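Local atomic coordinates of NH(3)-dependent NAD(+) synthetase (Francisella tularensis subsp. holarctica LVS, PDB entry 3FIU), a protein that belongs to the NAD synthase family, alpha/beta proteins of the HUP clan, and here holds adenosine monophosphate, pyrophosphate, magnesium and sodium. Residues 11-16 with 178-183; 42-47 with 164-169; 147-152 with 215-220. All coordinates share one frame; numbering follows the deposited sequence.

Contact 1 of 3, residues 11-16 with 178-183; sequences EYSQKL and GKYLDV
Within residues 11-16, Ser13 alone meets Tyr180 and Leu181, at the C-terminal end of helix 171-180. Its hydroxyl swings away from its own backbone N (chi1 -170°), which carries OG toward Leu181, where it lies 3.7 Å from the methyl CD2. This is the closer-packed side. Both residues are buried, and helix 40-51 backs them up: Leu48 touches Ser13, while Ser47 and Lys51 touch Leu181. The outer side is looser. Tyr180 holds its ring out from the helix end (chi1 175°), and the nearest approach is an oblique one, Ser13 CB to Tyr180 CE2 at 3.9 Å. The same ring rests on Pro9 and Lys10, further back along helix 9-25, so the tyrosine, itself exposed to solvent, leans on that helix.

Just past the tyrosine the helix ends in a Schellman motif. Asp182, at positive phi, is its C-prime residue; Val183 N bonds to Gly178 O at 3.1 Å and Asp182 N to Lys179 O at 3.3 Å. The turn leaves Leu181 as the first residue out of helical geometry, and its CD2 methyl turns to Ser13 OG. On another face of helix 9-25, Tyr12 OH bonds to the C-terminal Phe249 OXT of the second subunit, so the same helix also serves the dimer interface.

No hydrogen bond joins the two segments. Between them the contact is van der Waals only, a small serine against a methyl and a ring, with no polar pairing of its own.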
loop_
_atom_site.group_PDB
_atom_site.type_symbol
_atom_site.label_atom_id
_atom_site.label_comp_id
_atom_site.label_asym_id
_atom_site.label_seq_id
_atom_site.Cartn_x
_atom_site.Cartn_y
_atom_site.Cartn_z
ATOM N N GLU A 11 -4.398 -30.739 9.875
ATOM C CA GLU A 11 -2.957 -30.728 9.748
ATOM C C GLU A 11 -2.482 -29.375 9.240
ATOM O O GLU A 11 -1.551 -28.803 9.804
ATOM C CB GLU A 11 -2.495 -31.891 8.860
ATOM C CG GLU A 11 -2.980 -33.243 9.420
ATOM C CD GLU A 11 -2.045 -34.407 9.125
ATOM O OE1 GLU A 11 -0.902 -34.179 8.648
ATOM O OE2 GLU A 11 -2.456 -35.566 9.387
ATOM N N TYR A 12 -3.155 -28.877 8.204
ATOM C CA TYR A 12 -2.850 -27.577 7.605
ATOM C C TYR A 12 -3.059 -26.450 8.609
ATOM O O TYR A 12 -2.219 -25.573 8.738
ATOM C CB TYR A 12 -3.680 -27.318 6.336
ATOM C CG TYR A 12 -3.054 -26.266 5.445
ATOM C CD1 TYR A 12 -2.072 -26.615 4.512
ATOM C CD2 TYR A 12 -3.396 -24.909 5.561
ATOM C CE1 TYR A 12 -1.456 -25.648 3.701
ATOM C CE2 TYR A 12 -2.779 -23.924 4.744
ATOM C CZ TYR A 12 -1.815 -24.304 3.824
ATOM O OH TYR A 12 -1.207 -23.365 3.017
ATOM N N SER A 13 -4.184 -26.475 9.310
ATOM C CA SER A 13 -4.437 -25.523 10.358
ATOM C C SER A 13 -3.260 -25.413 11.330
ATOM O O SER A 13 -2.799 -24.310 11.622
ATOM C CB SER A 13 -5.724 -25.886 11.098
ATOM O OG SER A 13 -6.089 -24.848 11.969
ATOM N N GLN A 14 -2.750 -26.549 11.811
ATOM C CA GLN A 14 -1.648 -26.527 12.764
ATOM C C GLN A 14 -0.369 -25.983 12.140
ATOM O O GLN A 14 0.381 -25.260 12.802
ATOM C CB GLN A 14 -1.392 -27.909 13.378
ATOM C CG GLN A 14 -0.415 -27.873 14.551
ATOM C CD GLN A 14 -0.861 -26.893 15.634
ATOM O OE1 GLN A 14 -1.951 -27.033 16.195
ATOM N NE2 GLN A 14 -0.033 -25.882 15.913
ATOM N N LYS A 15 -0.132 -26.316 10.874
ATOM C CA LYS A 15 1.043 -25.793 10.169
ATOM C C LYS A 15 0.982 -24.277 10.048
ATOM O O LYS A 15 1.960 -23.593 10.305
ATOM C CB LYS A 15 1.207 -26.440 8.808
ATOM C CG LYS A 15 1.912 -27.792 8.871
ATOM C CD LYS A 15 1.680 -28.601 7.609
ATOM C CE LYS A 15 2.293 -29.993 7.770
ATOM N NZ LYS A 15 1.428 -31.099 7.269
ATOM N N LEU A 16 -0.194 -23.765 9.696
ATOM C CA LEU A 16 -0.407 -22.337 9.542
ATOM C C LEU A 16 -0.243 -21.592 10.864
ATOM O O LEU A 16 0.403 -20.536 10.922
ATOM C CB LEU A 16 -1.797 -22.126 8.958
ATOM C CG LEU A 16 -1.960 -21.140 7.814
ATOM C CD1 LEU A 16 -0.691 -21.019 6.945
ATOM C CD2 LEU A 16 -3.190 -21.528 7.009
ATOM N N GLY A 178 -12.789 -23.038 7.921
ATOM C CA GLY A 178 -13.882 -22.407 8.672
ATOM C C GLY A 178 -14.712 -23.407 9.457
ATOM O O GLY A 178 -14.940 -23.232 10.656
ATOM N N LYS A 179 -15.141 -24.468 8.792
ATOM C CA LYS A 179 -15.897 -25.529 9.433
ATOM C C LYS A 179 -15.087 -26.172 10.582
ATOM O O LYS A 179 -15.610 -26.375 11.685
ATOM C CB LYS A 179 -16.273 -26.570 8.394
ATOM C CG LYS A 179 -17.229 -27.656 8.875
ATOM C CD LYS A 179 -17.424 -28.688 7.761
ATOM C CE LYS A 179 -18.713 -29.493 7.952
ATOM N NZ LYS A 179 -18.780 -30.184 9.274
ATOM N N TYR A 180 -13.818 -26.484 10.323
ATOM C CA TYR A 180 -12.939 -27.086 11.336
ATOM C C TYR A 180 -12.728 -26.165 12.549
ATOM O O TYR A 180 -12.597 -26.641 13.677
ATOM C CB TYR A 180 -11.584 -27.467 10.697
ATOM C CG TYR A 180 -10.561 -27.978 11.681
ATOM C CD1 TYR A 180 -10.678 -29.257 12.224
ATOM C CD2 TYR A 180 -9.493 -27.178 12.103
ATOM C CE1 TYR A 180 -9.751 -29.741 13.135
ATOM C CE2 TYR A 180 -8.569 -27.648 13.026
ATOM C CZ TYR A 180 -8.709 -28.937 13.539
ATOM O OH TYR A 180 -7.804 -29.446 14.440
ATOM N N LEU A 181 -12.695 -24.850 12.306
ATOM C CA LEU A 181 -12.418 -23.865 13.345
ATOM C C LEU A 181 -13.684 -23.313 14.019
ATOM O O LEU A 181 -13.630 -22.324 14.768
ATOM C CB LEU A 181 -11.604 -22.722 12.749
ATOM C CG LEU A 181 -10.238 -23.088 12.152
ATOM C CD1 LEU A 181 -9.713 -21.915 11.296
ATOM C CD2 LEU A 181 -9.269 -23.498 13.244
ATOM N N ASP A 182 -14.815 -23.948 13.723
ATOM C CA ASP A 182 -16.106 -23.619 14.330
ATOM C C ASP A 182 -16.529 -22.171 14.125
ATOM O O ASP A 182 -17.081 -21.540 15.028
ATOM C CB ASP A 182 -16.118 -24.006 15.825
ATOM C CG ASP A 182 -15.720 -25.473 16.048
ATOM O OD1 ASP A 182 -16.232 -26.358 15.335
ATOM O OD2 ASP A 182 -14.887 -25.730 16.928
ATOM N N VAL A 183 -16.268 -21.647 12.926
ATOM C CA VAL A 183 -16.665 -20.302 12.583
ATOM C C VAL A 183 -18.199 -20.306 12.547
ATOM O O VAL A 183 -18.778 -21.273 12.078
ATOM C CB VAL A 183 -16.024 -19.911 11.200
ATOM C CG1 VAL A 183 -16.734 -18.770 10.530
ATOM C CG2 VAL A 183 -14.513 -19.603 11.356
#

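Contact 2 of 3, residues 42-47 with 164-169; sequences SAVAAS and LPLVNL. With POP (pyrophosphate 2-), chain H; AMP (adenosine monophosphate), chain G.
Oxygen O1 of the pyrophosphate is gripped twice by Ser42: the backbone N reaches it at 2.8 Å in a nearly straight bond (168°), and Ser42 OG donates to it at 2.7 Å. With chi1 at 53° the hydroxyl sits between the backbone N and the carbonyl carbon, which is what brings both donors to one oxygen. Ser37 OG bonds to Ser42 OG as well, and also to the pyrophosphate, tying the serine into the anion site.

The contact between the segments is wholly apolar. Leu166 sets one methyl against each of two neighbouring helix residues: Leu166 CD2 lies 4.0 Å from Val44 CG1, and Leu166 CD1 is 4.1 Å from Ala45 CB. All three residues are buried, with Val174 and Leu177 of helix 171-180 packing on Val44 and Ile34 of the sheet on Ala45. One turn on from Ala43, Ser47 OG folds back on its own helix and donates to Ala43 O at 2.9 Å, from the face of that carbonyl opposite the one Ser47 N uses.

The SGGIDS sequence, Ser37 to Ser42, runs from a loop into the first turn of helix 40-51, holding pyrophosphate at the helix start, as in the PP-loop motif of this fold.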
loop_
_atom_site.group_PDB
_atom_site.type_symbol
_atom_site.label_atom_id
_atom_site.label_comp_id
_atom_site.label_asym_id
_atom_site.label_seq_id
_atom_site.Cartn_x
_atom_site.Cartn_y
_atom_site.Cartn_z
ATOM N N SER A 42 -11.608 -13.510 6.395
ATOM C CA SER A 42 -11.111 -12.827 7.596
ATOM C C SER A 42 -11.488 -13.598 8.854
ATOM O O SER A 42 -10.714 -13.611 9.821
ATOM C CB SER A 42 -11.583 -11.370 7.679
ATOM O OG SER A 42 -13.006 -11.294 7.549
ATOM N N ALA A 43 -12.639 -14.280 8.828
ATOM C CA ALA A 43 -13.022 -15.124 9.969
ATOM C C ALA A 43 -11.968 -16.232 10.226
ATOM O O ALA A 43 -11.503 -16.456 11.373
ATOM C CB ALA A 43 -14.418 -15.709 9.764
ATOM N N VAL A 44 -11.611 -16.944 9.160
ATOM C CA VAL A 44 -10.618 -18.032 9.253
ATOM C C VAL A 44 -9.257 -17.481 9.692
ATOM O O VAL A 44 -8.626 -18.015 10.617
ATOM C CB VAL A 44 -10.535 -18.824 7.904
ATOM C CG1 VAL A 44 -9.325 -19.805 7.879
ATOM C CG2 VAL A 44 -11.868 -19.606 7.630
ATOM N N ALA A 45 -8.788 -16.436 9.013
ATOM C CA ALA A 45 -7.514 -15.807 9.364
ATOM C C ALA A 45 -7.458 -15.368 10.856
ATOM O O ALA A 45 -6.466 -15.650 11.560
ATOM C CB ALA A 45 -7.249 -14.626 8.419
ATOM N N ALA A 46 -8.528 -14.734 11.346
ATOM C CA ALA A 46 -8.606 -14.340 12.777
ATOM C C ALA A 46 -8.538 -15.551 13.735
ATOM O O ALA A 46 -7.791 -15.544 14.719
ATOM C CB ALA A 46 -9.882 -13.507 13.046
ATOM N N SER A 47 -9.312 -16.582 13.426
ATOM C CA SER A 47 -9.320 -17.825 14.194
ATOM C C SER A 47 -7.928 -18.486 14.284
ATOM O O SER A 47 -7.512 -18.936 15.355
ATOM C CB SER A 47 -10.328 -18.806 13.607
ATOM O OG SER A 47 -11.639 -18.242 13.608
ATOM N N LEU A 164 0.393 -13.153 4.784
ATOM C CA LEU A 164 -0.744 -13.695 4.045
ATOM C C LEU A 164 -0.867 -15.211 4.267
ATOM O O LEU A 164 -0.397 -16.014 3.447
ATOM C CB LEU A 164 -0.628 -13.352 2.532
ATOM C CG LEU A 164 -0.560 -11.879 2.064
ATOM C CD1 LEU A 164 -0.480 -11.778 0.525
ATOM C CD2 LEU A 164 -1.749 -11.058 2.557
ATOM N N PRO A 165 -1.509 -15.617 5.371
ATOM C CA PRO A 165 -1.618 -17.062 5.657
ATOM C C PRO A 165 -2.513 -17.862 4.703
ATOM O O PRO A 165 -2.359 -19.078 4.625
ATOM C CB PRO A 165 -2.194 -17.108 7.083
ATOM C CG PRO A 165 -2.990 -15.820 7.214
ATOM C CD PRO A 165 -2.183 -14.780 6.398
ATOM N N LEU A 166 -3.459 -17.221 4.008
ATOM C CA LEU A 166 -4.446 -17.963 3.229
ATOM C C LEU A 166 -4.133 -18.005 1.735
ATOM O O LEU A 166 -4.885 -18.596 0.954
ATOM C CB LEU A 166 -5.881 -17.403 3.430
ATOM C CG LEU A 166 -6.338 -17.236 4.893
ATOM C CD1 LEU A 166 -7.768 -16.728 4.906
ATOM C CD2 LEU A 166 -6.239 -18.517 5.676
ATOM N N VAL A 167 -3.036 -17.377 1.332
ATOM C CA VAL A 167 -2.864 -17.035 -0.087
ATOM C C VAL A 167 -2.606 -18.272 -0.985
ATOM O O VAL A 167 -2.794 -18.201 -2.186
ATOM C CB VAL A 167 -1.776 -15.920 -0.244
ATOM C CG1 VAL A 167 -0.362 -16.507 -0.074
ATOM C CG2 VAL A 167 -1.952 -15.116 -1.565
ATOM N N ASN A 168 -2.196 -19.394 -0.406
ATOM C CA ASN A 168 -2.077 -20.656 -1.163
ATOM C C ASN A 168 -3.366 -21.496 -1.180
ATOM O O ASN A 168 -3.419 -22.525 -1.849
ATOM C CB ASN A 168 -0.920 -21.515 -0.651
ATOM C CG ASN A 168 0.414 -20.852 -0.814
ATOM O OD1 ASN A 168 0.596 -19.994 -1.668
ATOM N ND2 ASN A 168 1.353 -21.238 0.023
ATOM N N LEU A 169 -4.417 -21.036 -0.494
ATOM C CA LEU A 169 -5.659 -21.822 -0.363
ATOM C C LEU A 169 -6.765 -21.508 -1.373
ATOM O O LEU A 169 -7.084 -20.340 -1.637
ATOM C CB LEU A 169 -6.237 -21.640 1.053
ATOM C CG LEU A 169 -5.405 -22.057 2.267
ATOM C CD1 LEU A 169 -6.112 -21.677 3.570
ATOM C CD2 LEU A 169 -5.089 -23.542 2.261
HETATM P P1 POP H . -13.903 -11.757 3.639
HETATM O O1 POP H . -13.614 -12.151 5.067
HETATM O O2 POP H . -12.634 -11.529 2.868
HETATM O O3 POP H . -14.794 -10.532 3.501
HETATM O O POP H . -14.626 -13.022 2.922
HETATM P P2 POP H . -15.142 -12.983 1.396
HETATM O O4 POP H . -13.956 -12.782 0.467
HETATM O O5 POP H . -15.696 -14.371 1.241
HETATM O O6 POP H . -16.222 -11.955 1.162
HETATM P P AMP G . -13.318 -8.935 0.555
HETATM O O1P AMP G . -12.454 -10.098 0.103
HETATM O O2P AMP G . -13.187 -7.719 -0.378
HETATM O O3P AMP G . -14.725 -9.206 0.957
HETATM O "O5'" AMP G . -12.597 -8.337 1.885
HETATM C "C5'" AMP G . -11.158 -8.238 1.917
HETATM C "C4'" AMP G . -10.734 -7.960 3.348
HETATM O "O4'" AMP G . -10.966 -6.591 3.706
HETATM C "C3'" AMP G . -11.538 -8.738 4.382
HETATM O "O3'" AMP G . -11.016 -10.058 4.468
HETATM C "C2'" AMP G . -11.284 -7.923 5.647
HETATM O "O2'" AMP G . -10.031 -8.287 6.265
HETATM C "C1'" AMP G . -11.220 -6.491 5.110
HETATM N N9 AMP G . -12.554 -5.865 5.265
HETATM C C8 AMP G . -13.516 -5.726 4.314
HETATM N N7 AMP G . -14.621 -5.115 4.819
HETATM C C5 AMP G . -14.368 -4.888 6.130
HETATM C C6 AMP G . -15.103 -4.256 7.241
HETATM N N6 AMP G . -16.365 -3.801 7.061
HETATM N N1 AMP G . -14.455 -4.199 8.419
HETATM C C2 AMP G . -13.210 -4.672 8.633
HETATM N N3 AMP G . -12.455 -5.250 7.657
HETATM C C4 AMP G . -13.004 -5.364 6.414
#

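Contact 3 of 3, residues 147-152 with 215-220; sequences EWYMGY and DFLDGK. With MG (magnesium ion), chain E.
The odd feature is how Tyr149 meets Phe216: the phenol oxygen is pushed up to the edge of the phenylalanine, near its plane, with Tyr149 OH 3.4 Å from Phe216 CE2. The two rings neither stack nor make a clean T; their centroids are 5.4 Å apart and their planes are turned 58° to each other. Tyr149 CG stands anti to its own N (chi1 -166°), which throws the ring straight out from helix 145-150 toward helix 210-218.

Closer to the backbone, Leu217 fills in beside the base of that ring. Its methyl CD2 comes obliquely to Tyr149 CG at 3.8 Å, the two side chains sliding past each other in opposite directions. Tyr149 is therefore touched at both ends, by leucine near CB and by phenylalanine at the hydroxyl. Helix 224-235 supplies more of the surroundings: His234 stacks on the tyrosine ring and bonds to Tyr149 O through ND1, while Ile230 packs on both aromatic residues.

Each segment finishes its helix with a Schellman motif on a glycine at positive phi, Gly151 in one and Gly219 in the other. Beyond the second, Lys220 NZ forms a salt bridge, with a weak hydrogen bond, to Asp218 OD2 at 3.3 Å, and Lys170 shares that carboxylate oxygen.

Two residues before Tyr149, Glu147 points elsewhere: its OE1 binds the magnesium ion at 2.2 Å, together with Asp41, and its OE2 accepts a bond from a metal-bound water at 2.6 Å. The carboxylate thus holds both the metal and its water. Across the segments, by contrast, there is only carbon contact plus an oxygen beside a ring edge, whose slightly positive C-H groups would probably favour it weakly; the helix bearing the metal ligand meets helix 210-218 by apolar and aromatic contact.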
loop_
_atom_site.group_PDB
_atom_site.type_symbol
_atom_site.label_atom_id
_atom_site.label_comp_id
_atom_site.label_asym_id
_atom_site.label_seq_id
_atom_site.Cartn_x
_atom_site.Cartn_y
_atom_site.Cartn_z
ATOM N N GLU A 147 -8.765 -14.975 -4.889
ATOM C CA GLU A 147 -8.640 -13.514 -4.923
ATOM C C GLU A 147 -7.293 -13.078 -5.477
ATOM O O GLU A 147 -7.233 -12.185 -6.335
ATOM C CB GLU A 147 -8.868 -12.925 -3.535
ATOM C CG GLU A 147 -10.158 -13.389 -2.942
ATOM C CD GLU A 147 -10.295 -13.039 -1.454
ATOM O OE1 GLU A 147 -11.369 -12.544 -1.104
ATOM O OE2 GLU A 147 -9.345 -13.214 -0.668
ATOM N N TRP A 148 -6.226 -13.713 -5.008
ATOM C CA TRP A 148 -4.894 -13.406 -5.501
ATOM C C TRP A 148 -4.801 -13.565 -7.047
ATOM O O TRP A 148 -4.480 -12.607 -7.789
ATOM C CB TRP A 148 -3.825 -14.229 -4.759
ATOM C CG TRP A 148 -2.477 -13.542 -4.834
ATOM C CD1 TRP A 148 -1.373 -13.957 -5.528
ATOM C CD2 TRP A 148 -2.123 -12.276 -4.237
ATOM N NE1 TRP A 148 -0.348 -13.041 -5.378
ATOM C CE2 TRP A 148 -0.783 -12.008 -4.584
ATOM C CE3 TRP A 148 -2.811 -11.357 -3.421
ATOM C CZ2 TRP A 148 -0.108 -10.865 -4.152
ATOM C CZ3 TRP A 148 -2.136 -10.195 -2.993
ATOM C CH2 TRP A 148 -0.799 -9.965 -3.368
ATOM N N TYR A 149 -5.132 -14.754 -7.534
ATOM C CA TYR A 149 -5.093 -15.011 -8.976
ATOM C C TYR A 149 -5.979 -14.084 -9.806
ATOM O O TYR A 149 -5.597 -13.657 -10.914
ATOM C CB TYR A 149 -5.429 -16.487 -9.298
ATOM C CG TYR A 149 -5.053 -16.844 -10.722
ATOM C CD1 TYR A 149 -3.769 -17.300 -11.035
ATOM C CD2 TYR A 149 -5.968 -16.686 -11.761
ATOM C CE1 TYR A 149 -3.416 -17.608 -12.371
ATOM C CE2 TYR A 149 -5.629 -17.008 -13.096
ATOM C CZ TYR A 149 -4.351 -17.444 -13.383
ATOM O OH TYR A 149 -4.028 -17.743 -14.697
ATOM N N MET A 150 -7.171 -13.790 -9.302
ATOM C CA MET A 150 -8.111 -12.967 -10.041
ATOM C C MET A 150 -7.771 -11.468 -9.886
ATOM O O MET A 150 -8.397 -10.611 -10.515
ATOM C CB MET A 150 -9.529 -13.245 -9.565
ATOM C CG MET A 150 -9.975 -14.707 -9.744
ATOM S SD MET A 150 -10.288 -14.994 -11.506
ATOM C CE MET A 150 -11.903 -14.240 -11.682
ATOM N N GLY A 151 -6.779 -11.172 -9.048
ATOM C CA GLY A 151 -6.558 -9.796 -8.582
ATOM C C GLY A 151 -7.829 -9.141 -8.025
ATOM O O GLY A 151 -8.040 -7.927 -8.229
ATOM N N TYR A 152 -8.677 -9.915 -7.325
ATOM C CA TYR A 152 -9.897 -9.360 -6.733
ATOM C C TYR A 152 -9.565 -8.840 -5.327
ATOM O O TYR A 152 -9.946 -9.440 -4.289
ATOM C CB TYR A 152 -11.073 -10.374 -6.697
ATOM C CG TYR A 152 -12.442 -9.712 -6.496
ATOM C CD1 TYR A 152 -13.630 -10.393 -6.754
ATOM C CD2 TYR A 152 -12.543 -8.385 -6.047
ATOM C CE1 TYR A 152 -14.887 -9.775 -6.563
ATOM C CE2 TYR A 152 -13.783 -7.765 -5.849
ATOM C CZ TYR A 152 -14.953 -8.463 -6.106
ATOM O OH TYR A 152 -16.168 -7.812 -5.908
ATOM N N ASP A 215 -11.188 -25.130 -9.445
ATOM C CA ASP A 215 -10.872 -26.204 -10.415
ATOM C C ASP A 215 -9.731 -25.745 -11.368
ATOM O O ASP A 215 -8.757 -26.475 -11.579
ATOM C CB ASP A 215 -12.119 -26.552 -11.199
ATOM C CG ASP A 215 -13.125 -27.364 -10.385
ATOM O OD1 ASP A 215 -14.234 -27.591 -10.906
ATOM O OD2 ASP A 215 -12.814 -27.758 -9.247
ATOM N N PHE A 216 -9.836 -24.530 -11.897
ATOM C CA PHE A 216 -8.759 -24.007 -12.748
ATOM C C PHE A 216 -7.411 -24.039 -12.017
ATOM O O PHE A 216 -6.438 -24.590 -12.522
ATOM C CB PHE A 216 -9.104 -22.613 -13.276
ATOM C CG PHE A 216 -7.968 -21.952 -14.017
ATOM C CD1 PHE A 216 -7.686 -22.303 -15.343
ATOM C CD2 PHE A 216 -7.181 -20.993 -13.394
ATOM C CE1 PHE A 216 -6.635 -21.694 -16.038
ATOM C CE2 PHE A 216 -6.143 -20.371 -14.078
ATOM C CZ PHE A 216 -5.867 -20.733 -15.404
ATOM N N LEU A 217 -7.359 -23.526 -10.788
ATOM C CA LEU A 217 -6.109 -23.509 -10.054
ATOM C C LEU A 217 -5.564 -24.920 -9.859
ATOM O O LEU A 217 -4.358 -25.116 -9.780
ATOM C CB LEU A 217 -6.262 -22.774 -8.699
ATOM C CG LEU A 217 -6.601 -21.266 -8.753
ATOM C CD1 LEU A 217 -6.907 -20.721 -7.336
ATOM C CD2 LEU A 217 -5.518 -20.434 -9.443
ATOM N N ASP A 218 -6.463 -25.900 -9.780
ATOM C CA ASP A 218 -6.071 -27.294 -9.558
ATOM C C ASP A 218 -5.660 -27.998 -10.878
ATOM O O ASP A 218 -5.203 -29.151 -10.857
ATOM C CB ASP A 218 -7.258 -28.056 -8.958
ATOM C CG ASP A 218 -7.229 -28.119 -7.441
ATOM O OD1 ASP A 218 -6.182 -27.818 -6.819
ATOM O OD2 ASP A 218 -8.280 -28.489 -6.873
ATOM N N GLY A 219 -5.843 -27.335 -12.018
ATOM C CA GLY A 219 -5.599 -28.006 -13.303
ATOM C C GLY A 219 -6.704 -28.992 -13.643
ATOM O O GLY A 219 -6.441 -30.110 -14.115
ATOM N N LYS A 220 -7.942 -28.556 -13.415
ATOM C CA LYS A 220 -9.130 -29.301 -13.789
ATOM C C LYS A 220 -9.875 -28.520 -14.839
ATOM O O LYS A 220 -9.736 -27.313 -14.938
ATOM C CB LYS A 220 -9.982 -29.572 -12.552
ATOM C CG LYS A 220 -9.227 -30.503 -11.595
ATOM C CD LYS A 220 -9.879 -30.674 -10.219
ATOM C CE LYS A 220 -9.149 -31.775 -9.436
ATOM N NZ LYS A 220 -9.065 -31.539 -7.953
HETATM MG MG MG E . -12.103 -12.118 0.925
HETATM O O HOH W 1 -9.949 -11.672 1.367
#

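Overall arrangement
From the N terminus, helix 9-25 opens the long loop that contact 1 closes at the end of helix 171-180. Within it, contact 2 closes a shorter loop, from helix 40-51 to the turns at 164-169. Contact 3 starts inside both loops, at 147-152, and ends beyond both at 215-220, so it crosses the other two. Contacts 1 and 2 abut, Tyr12 packing on Leu169 and Leu16 on Pro165; contacts 2 and 3 meet where Val167 touches Trp148. Contacts 1 and 3 stay about 12 Å apart at their nearest atoms. Together they tie the N-terminal helix, the pyrophosphate-binding helix and the C-terminal helices.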